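Local structure of adenosine monophosphate-protein transferase FICD homolog (Caenorhabditis elegans, 5JJ6) at residues D182-F187 / R210-N215; L139-T144 / N176-M181. The protein belongs to the Fic/DOC family, as a largely helical Fido-domain homolog of the protein FICD. One frame throughout, in Å; residues are numbered along the deposited sequence.

Contact 1: residues D182-F187 / R210-N215; sequences DAALRF and RRVLGN
R211 carries most of this contact, passing obliquely across the helix turn 182-187 from A183 and A184 to F187. Its CB sits 3.6 Å from A184 CA, and A183 CB flanks the same methylene at 4.2 Å. The approach of the two backbones is correspondingly close, with 4.7 Å between the CA atoms of A184 and R211, a spacing made possible by the small side chains of A183 and A184. From CG to NE the arginine chain is extended, and its CD meets F187 CB at 3.5 Å. There the guanidinium lies flat over one face of the F187 ring, the planes only 16° apart. R211 CZ stands 4.6 Å from the ring centroid and 28° off the ring normal, so the cation-pi interaction is off-centre. F187 has CG anti to its backbone N (chi1 172°), which sets the ring beside the arginine with one face toward the guanidinium. One turn back, A184 CB touches V212 CG2 at 3.6 Å, adding a small apolar contact.

In the next shell, E207 forms a salt bridge with R211 NH1 and probably balances part of its charge; E207 also packs on F187, so the acid probably helps to place both partners of the stack. L290 of helix 284-297 closes over A184 and V212, while V219 of the second subunit packs on R211. The arrangement is a close helix-helix packing built on small residues and finished by an arginine-aromatic stack, joining helix 172-191 to helix 202-213 in the Fic domain.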
ATOM      1  N   ASP B 182       0.855 -10.904   6.708  1.00 41.04           N
ATOM      2  CA  ASP B 182       2.091 -11.583   7.080  1.00 37.73           C
ATOM      3  C   ASP B 182       3.069 -10.577   7.701  1.00 40.36           C
ATOM      4  O   ASP B 182       3.705 -10.859   8.718  1.00 44.16           O
ATOM      5  CB  ASP B 182       2.692 -12.271   5.851  1.00 45.03           C
ATOM      6  CG  ASP B 182       3.999 -12.991   6.145  1.00 53.34           C
ATOM      7  OD1 ASP B 182       3.962 -14.007   6.877  1.00 56.43           O
ATOM      8  OD2 ASP B 182       5.055 -12.548   5.639  1.00 52.49           O
ATOM      9  N   ALA B 183       3.178  -9.404   7.084  1.00 38.97           N
ATOM     10  CA  ALA B 183       4.026  -8.337   7.608  1.00 39.13           C
ATOM     11  C   ALA B 183       3.630  -7.958   9.037  1.00 47.82           C
ATOM     12  O   ALA B 183       4.476  -7.901   9.946  1.00 52.27           O
ATOM     13  CB  ALA B 183       3.963  -7.120   6.708  1.00 33.79           C
ATOM     14  N   ALA B 184       2.340  -7.685   9.224  1.00 42.35           N
ATOM     15  CA  ALA B 184       1.820  -7.312  10.529  1.00 40.88           C
ATOM     16  C   ALA B 184       2.125  -8.375  11.581  1.00 41.76           C
ATOM     17  O   ALA B 184       2.542  -8.061  12.688  1.00 46.25           O
ATOM     18  CB  ALA B 184       0.320  -7.062  10.447  1.00 37.81           C
ATOM     19  N   LEU B 185       1.917  -9.634  11.227  1.00 40.07           N
ATOM     20  CA  LEU B 185       2.149 -10.736  12.144  1.00 42.77           C
ATOM     21  C   LEU B 185       3.623 -10.830  12.544  1.00 47.72           C
ATOM     22  O   LEU B 185       3.949 -11.036  13.722  1.00 49.48           O
ATOM     23  CB  LEU B 185       1.669 -12.053  11.519  1.00 44.75           C
ATOM     24  CG  LEU B 185       1.616 -13.271  12.443  1.00 43.46           C
ATOM     25  CD1 LEU B 185       0.807 -12.966  13.692  1.00 47.15           C
ATOM     26  CD2 LEU B 185       1.013 -14.436  11.720  1.00 42.93           C
ATOM     27  N   ARG B 186       4.512 -10.696  11.561  1.00 53.06           N
ATOM     28  CA  ARG B 186       5.950 -10.768  11.829  1.00 54.60           C
ATOM     29  C   ARG B 186       6.351  -9.635  12.767  1.00 51.33           C
ATOM     30  O   ARG B 186       7.146  -9.826  13.686  1.00 53.33           O
ATOM     31  CB  ARG B 186       6.766 -10.728  10.526  1.00 57.68           C
ATOM     32  CG  ARG B 186       7.056 -12.140   9.956  1.00 67.06           C
ATOM     33  CD  ARG B 186       7.926 -12.164   8.684  1.00 64.18           C
ATOM     34  NE  ARG B 186       7.425 -11.290   7.624  1.00 62.18           N
ATOM     35  CZ  ARG B 186       7.888 -10.061   7.398  1.00 69.84           C
ATOM     36  NH1 ARG B 186       8.861  -9.573   8.162  1.00 74.87           N
ATOM     37  NH2 ARG B 186       7.381  -9.318   6.416  1.00 57.91           N
ATOM     38  N   PHE B 187       5.783  -8.459  12.528  1.00 49.26           N
ATOM     39  CA  PHE B 187       6.020  -7.295  13.375  1.00 47.05           C
ATOM     40  C   PHE B 187       5.580  -7.568  14.802  1.00 52.75           C
ATOM     41  O   PHE B 187       6.272  -7.231  15.773  1.00 56.00           O
ATOM     42  CB  PHE B 187       5.275  -6.095  12.827  1.00 41.96           C
ATOM     43  CG  PHE B 187       5.314  -4.920  13.719  1.00 51.33           C
ATOM     44  CD1 PHE B 187       6.497  -4.242  13.934  1.00 55.57           C
ATOM     45  CD2 PHE B 187       4.167  -4.498  14.376  1.00 58.53           C
ATOM     46  CE1 PHE B 187       6.539  -3.132  14.778  1.00 56.98           C
ATOM     47  CE2 PHE B 187       4.199  -3.395  15.220  1.00 57.82           C
ATOM     48  CZ  PHE B 187       5.390  -2.711  15.419  1.00 56.04           C
ATOM     49  N   ARG B 210      -0.812  -0.429   9.979  1.00 51.64           N
ATOM     50  CA  ARG B 210      -0.051   0.139   8.882  1.00 47.85           C
ATOM     51  C   ARG B 210       0.525  -1.026   8.105  1.00 47.44           C
ATOM     52  O   ARG B 210       0.619  -0.983   6.886  1.00 53.74           O
ATOM     53  CB  ARG B 210       1.037   1.087   9.404  1.00 53.91           C
ATOM     54  CG  ARG B 210       1.907   1.698   8.338  1.00 65.86           C
ATOM     55  CD  ARG B 210       2.581   3.001   8.783  1.00 68.21           C
ATOM     56  NE  ARG B 210       2.846   3.848   7.613  1.00 82.40           N
ATOM     57  CZ  ARG B 210       2.324   5.061   7.424  1.00 82.54           C
ATOM     58  NH1 ARG B 210       1.525   5.595   8.349  1.00 72.04           N
ATOM     59  NH2 ARG B 210       2.610   5.746   6.316  1.00 66.48           N
ATOM     60  N   ARG B 211       0.881  -2.095   8.801  1.00 45.19           N
ATOM     61  CA  ARG B 211       1.342  -3.277   8.085  1.00 44.76           C
ATOM     62  C   ARG B 211       0.193  -4.148   7.521  1.00 47.16           C
ATOM     63  O   ARG B 211       0.330  -4.743   6.445  1.00 46.21           O
ATOM     64  CB  ARG B 211       2.271  -4.076   8.984  1.00 42.84           C
ATOM     65  CG  ARG B 211       3.613  -3.378   9.081  1.00 48.73           C
ATOM     66  CD  ARG B 211       4.523  -3.929  10.147  1.00 56.02           C
ATOM     67  NE  ARG B 211       5.866  -3.366  10.024  1.00 61.09           N
ATOM     68  CZ  ARG B 211       6.202  -2.142  10.417  1.00 64.84           C
ATOM     69  NH1 ARG B 211       5.287  -1.351  10.971  1.00 66.37           N
ATOM     70  NH2 ARG B 211       7.448  -1.706  10.261  1.00 65.24           N
ATOM     71  N   VAL B 212      -0.929  -4.221   8.233  1.00 46.43           N
ATOM     72  CA  VAL B 212      -2.109  -4.954   7.764  1.00 42.27           C
ATOM     73  C   VAL B 212      -2.570  -4.415   6.417  1.00 42.83           C
ATOM     74  O   VAL B 212      -2.857  -5.184   5.499  1.00 44.33           O
ATOM     75  CB  VAL B 212      -3.284  -4.882   8.772  1.00 40.59           C
ATOM     76  CG1 VAL B 212      -4.595  -5.234   8.099  1.00 41.68           C
ATOM     77  CG2 VAL B 212      -3.050  -5.819   9.929  1.00 40.66           C
ATOM     78  N   LEU B 213      -2.687  -3.095   6.313  1.00 42.47           N
ATOM     79  CA  LEU B 213      -3.266  -2.482   5.117  1.00 46.48           C
ATOM     80  C   LEU B 213      -2.234  -1.851   4.185  1.00 49.56           C
ATOM     81  O   LEU B 213      -2.596  -1.329   3.133  1.00 49.52           O
ATOM     82  CB  LEU B 213      -4.299  -1.419   5.492  1.00 48.79           C
ATOM     83  CG  LEU B 213      -5.715  -1.911   5.756  1.00 46.78           C
ATOM     84  CD1 LEU B 213      -6.660  -0.750   5.613  1.00 47.05           C
ATOM     85  CD2 LEU B 213      -6.064  -3.031   4.794  1.00 48.14           C
ATOM     86  N   GLY B 214      -0.967  -1.869   4.589  1.00 49.12           N
ATOM     87  CA  GLY B 214       0.092  -1.205   3.842  1.00 50.62           C
ATOM     88  C   GLY B 214       0.121  -1.454   2.339  1.00 52.14           C
ATOM     89  O   GLY B 214       0.081  -0.513   1.540  1.00 53.64           O
ATOM     90  N   ASN B 215       0.242  -2.715   1.946  1.00 48.61           N
ATOM     91  CA  ASN B 215       0.264  -3.048   0.535  1.00 42.55           C
ATOM     92  C   ASN B 215      -1.095  -2.899  -0.143  1.00 45.70           C
ATOM     93  O   ASN B 215      -1.185  -2.377  -1.247  1.00 51.30           O
ATOM     94  CB  ASN B 215       0.791  -4.462   0.339  1.00 41.26           C
ATOM     95  CG  ASN B 215       2.147  -4.665   0.977  1.00 42.10           C
ATOM     96  OD1 ASN B 215       2.257  -5.059   2.133  1.00 40.77           O
ATOM     97  ND2 ASN B 215       3.193  -4.374   0.222  1.00 45.99           N
TER

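Contact 2: residues L139-T144 / N176-M181; sequences LYVYHT and NEVIGM
M181 reaches furthest into this contact through a bent side chain. Its first torsion is -111°, and further bends at chi2 and chi3 fold the thioether round toward helix 127-148. The terminal CE thereby arrives at the rim of the Y140 ring, in its plane, 3.4 Å from Y140 CE1. Y140 points CG anti to its backbone N (chi1 -175°); its side chain crosses that of the methionine at about a right angle, and an edge rather than a face receives the methyl. T144 reaches M181 tip to tip: its CG2, placed between the backbone N and the carbonyl carbon, lies 3.8 Å from the terminal methyl M181 CE.

V141 fills the middle of the interface, with CG1 anti to the backbone N. That branch meets V178 CG1 at 4.0 Å and M181 CB at 3.9 Å, and it also rests 3.6 Å from the carbonyl oxygen V178 O. All five touching residues are buried, and the cross-contacts consist mainly of carbon and sulfur packing.

The short helix axes approach to 9.5 Å, with 131° between their N-to-C directions, an oblique crossing nearer antiparallel than parallel. L290 of helix 284-297 packs against both Y140 and M181, whereas T157 and L161 of helix 154-162 flank V178, so two further helices pack against this pair.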
ATOM      1  N   LEU B 139      -0.761 -20.383   8.116  1.00 41.29           N
ATOM      2  CA  LEU B 139      -2.055 -20.806   8.628  1.00 40.37           C
ATOM      3  C   LEU B 139      -2.867 -19.630   9.201  1.00 41.91           C
ATOM      4  O   LEU B 139      -4.075 -19.450   8.910  1.00 42.01           O
ATOM      5  CB  LEU B 139      -1.851 -21.895   9.676  1.00 44.45           C
ATOM      6  CG  LEU B 139      -2.959 -22.936   9.795  1.00 45.40           C
ATOM      7  CD1 LEU B 139      -3.325 -23.483   8.436  1.00 38.27           C
ATOM      8  CD2 LEU B 139      -2.537 -24.057  10.733  1.00 52.96           C
ATOM      9  N   TYR B 140      -2.192 -18.829  10.014  1.00 38.46           N
ATOM     10  CA  TYR B 140      -2.806 -17.665  10.603  1.00 37.28           C
ATOM     11  C   TYR B 140      -3.274 -16.715   9.510  1.00 38.14           C
ATOM     12  O   TYR B 140      -4.445 -16.328   9.484  1.00 42.65           O
ATOM     13  CB  TYR B 140      -1.846 -16.947  11.559  1.00 38.04           C
ATOM     14  CG  TYR B 140      -2.505 -15.782  12.275  1.00 44.24           C
ATOM     15  CD1 TYR B 140      -2.605 -14.530  11.665  1.00 41.49           C
ATOM     16  CD2 TYR B 140      -3.077 -15.945  13.534  1.00 40.64           C
ATOM     17  CE1 TYR B 140      -3.227 -13.476  12.296  1.00 45.04           C
ATOM     18  CE2 TYR B 140      -3.693 -14.890  14.180  1.00 45.38           C
ATOM     19  CZ  TYR B 140      -3.770 -13.654  13.556  1.00 49.60           C
ATOM     20  OH  TYR B 140      -4.390 -12.581  14.181  1.00 49.73           O
ATOM     21  N   VAL B 141      -2.371 -16.348   8.605  1.00 34.84           N
ATOM     22  CA  VAL B 141      -2.712 -15.361   7.588  1.00 36.52           C
ATOM     23  C   VAL B 141      -3.899 -15.821   6.744  1.00 37.61           C
ATOM     24  O   VAL B 141      -4.841 -15.042   6.480  1.00 33.98           O
ATOM     25  CB  VAL B 141      -1.511 -15.048   6.697  1.00 37.90           C
ATOM     26  CG1 VAL B 141      -1.931 -14.194   5.491  1.00 33.11           C
ATOM     27  CG2 VAL B 141      -0.421 -14.363   7.526  1.00 34.42           C
ATOM     28  N   TYR B 142      -3.850 -17.084   6.334  1.00 37.24           N
ATOM     29  CA  TYR B 142      -4.932 -17.676   5.570  1.00 33.81           C
ATOM     30  C   TYR B 142      -6.249 -17.464   6.264  1.00 38.63           C
ATOM     31  O   TYR B 142      -7.177 -16.892   5.684  1.00 38.90           O
ATOM     32  CB  TYR B 142      -4.748 -19.171   5.360  1.00 34.23           C
ATOM     33  CG  TYR B 142      -6.025 -19.788   4.844  1.00 36.03           C
ATOM     34  CD1 TYR B 142      -6.549 -19.391   3.618  1.00 35.61           C
ATOM     35  CD2 TYR B 142      -6.704 -20.759   5.562  1.00 33.63           C
ATOM     36  CE1 TYR B 142      -7.716 -19.933   3.132  1.00 37.23           C
ATOM     37  CE2 TYR B 142      -7.877 -21.313   5.076  1.00 33.07           C
ATOM     38  CZ  TYR B 142      -8.378 -20.895   3.858  1.00 34.43           C
ATOM     39  OH  TYR B 142      -9.548 -21.428   3.356  1.00 31.94           O
ATOM     40  N   HIS B 143      -6.343 -17.944   7.502  1.00 36.37           N
ATOM     41  CA  HIS B 143      -7.633 -17.907   8.165  1.00 31.19           C
ATOM     42  C   HIS B 143      -8.123 -16.478   8.421  1.00 35.69           C
ATOM     43  O   HIS B 143      -9.278 -16.141   8.107  1.00 35.66           O
ATOM     44  CB  HIS B 143      -7.554 -18.691   9.459  1.00 35.19           C
ATOM     45  CG  HIS B 143      -7.636 -20.169   9.260  1.00 37.51           C
ATOM     46  ND1 HIS B 143      -8.788 -20.798   8.843  1.00 38.73           N
ATOM     47  CD2 HIS B 143      -6.702 -21.139   9.390  1.00 36.75           C
ATOM     48  CE1 HIS B 143      -8.564 -22.096   8.740  1.00 36.69           C
ATOM     49  NE2 HIS B 143      -7.307 -22.329   9.066  1.00 36.34           N
ATOM     50  N   THR B 144      -7.243 -15.619   8.924  1.00 32.10           N
ATOM     51  CA  THR B 144      -7.669 -14.268   9.242  1.00 30.49           C
ATOM     52  C   THR B 144      -8.088 -13.462   7.998  1.00 35.24           C
ATOM     53  O   THR B 144      -8.937 -12.589   8.118  1.00 40.79           O
ATOM     54  CB  THR B 144      -6.597 -13.486  10.032  1.00 37.50           C
ATOM     55  OG1 THR B 144      -7.194 -12.313  10.611  1.00 36.07           O
ATOM     56  CG2 THR B 144      -5.407 -13.084   9.153  1.00 39.12           C
ATOM     57  N   ASN B 176      -2.017  -8.613  -2.047  1.00 36.78           N
ATOM     58  CA  ASN B 176      -1.524  -7.565  -1.165  1.00 40.57           C
ATOM     59  C   ASN B 176      -2.024  -7.684   0.279  1.00 44.26           C
ATOM     60  O   ASN B 176      -1.301  -7.313   1.215  1.00 46.37           O
ATOM     61  CB  ASN B 176      -1.899  -6.200  -1.717  1.00 42.92           C
ATOM     62  CG  ASN B 176      -0.923  -5.716  -2.750  1.00 45.38           C
ATOM     63  OD1 ASN B 176       0.197  -6.236  -2.852  1.00 42.83           O
ATOM     64  ND2 ASN B 176      -1.329  -4.710  -3.522  1.00 42.16           N
ATOM     65  N   GLU B 177      -3.248  -8.190   0.455  1.00 39.03           N
ATOM     66  CA  GLU B 177      -3.796  -8.460   1.781  1.00 34.50           C
ATOM     67  C   GLU B 177      -3.036  -9.573   2.480  1.00 36.71           C
ATOM     68  O   GLU B 177      -2.682  -9.450   3.655  1.00 38.55           O
ATOM     69  CB  GLU B 177      -5.275  -8.814   1.678  1.00 34.59           C
ATOM     70  CG  GLU B 177      -6.177  -7.596   1.536  1.00 43.82           C
ATOM     71  CD  GLU B 177      -7.629  -7.948   1.197  1.00 56.06           C
ATOM     72  OE1 GLU B 177      -7.996  -9.154   1.210  1.00 52.10           O
ATOM     73  OE2 GLU B 177      -8.410  -7.002   0.929  1.00 58.31           O
ATOM     74  N   VAL B 178      -2.763 -10.650   1.752  1.00 36.63           N
ATOM     75  CA  VAL B 178      -1.987 -11.746   2.311  1.00 33.72           C
ATOM     76  C   VAL B 178      -0.620 -11.245   2.778  1.00 36.56           C
ATOM     77  O   VAL B 178      -0.228 -11.434   3.947  1.00 33.77           O
ATOM     78  CB  VAL B 178      -1.833 -12.884   1.277  1.00 30.89           C
ATOM     79  CG1 VAL B 178      -0.784 -13.884   1.699  1.00 29.11           C
ATOM     80  CG2 VAL B 178      -3.164 -13.583   1.085  1.00 35.29           C
ATOM     81  N   ILE B 179       0.086 -10.575   1.870  1.00 35.38           N
ATOM     82  CA  ILE B 179       1.416 -10.047   2.164  1.00 37.66           C
ATOM     83  C   ILE B 179       1.425  -9.084   3.354  1.00 38.18           C
ATOM     84  O   ILE B 179       2.244  -9.222   4.275  1.00 37.23           O
ATOM     85  CB  ILE B 179       2.022  -9.376   0.912  1.00 40.22           C
ATOM     86  CG1 ILE B 179       2.356 -10.458  -0.129  1.00 32.21           C
ATOM     87  CG2 ILE B 179       3.296  -8.649   1.261  1.00 35.87           C
ATOM     88  CD1 ILE B 179       2.154 -10.039  -1.574  1.00 32.20           C
ATOM     89  N   GLY B 180       0.511  -8.120   3.328  1.00 39.34           N
ATOM     90  CA  GLY B 180       0.339  -7.187   4.432  1.00 39.35           C
ATOM     91  C   GLY B 180       0.097  -7.858   5.774  1.00 38.39           C
ATOM     92  O   GLY B 180       0.734  -7.498   6.764  1.00 40.22           O
ATOM     93  N   MET B 181      -0.819  -8.825   5.823  1.00 37.12           N
ATOM     94  CA  MET B 181      -1.088  -9.512   7.079  1.00 36.44           C
ATOM     95  C   MET B 181       0.156 -10.207   7.599  1.00 40.40           C
ATOM     96  O   MET B 181       0.483 -10.102   8.780  1.00 42.50           O
ATOM     97  CB  MET B 181      -2.204 -10.541   6.939  1.00 33.09           C
ATOM     98  CG  MET B 181      -3.503 -10.186   7.666  1.00 46.11           C
ATOM     99  SD  MET B 181      -3.410  -9.767   9.440  1.00 41.39           S
ATOM    100  CE  MET B 181      -2.315 -11.044  10.031  1.00 42.67           C
TER

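In the fold
Helix 172-191 is common to both contacts, whose centres lie 9 Å apart on the same side of the chain's centre. Contact 2 closes before contact 1 opens: the chain first brings helix 172-191 back against helix 127-148, then returns helix 202-213 to its following turn. The two meet directly, with L185 CD2 packing on Y140 CD1 at 3.6 Å and D182 CA on V141 CG2 at 3.8 Å. L290 of helix 284-297 touches residues of both, so that helix packs beside helices 127-148, 172-191 and 202-213. Each contact also reaches the second subunit, through N215 and N176 respectively, so this part of the fold borders the dimer interface.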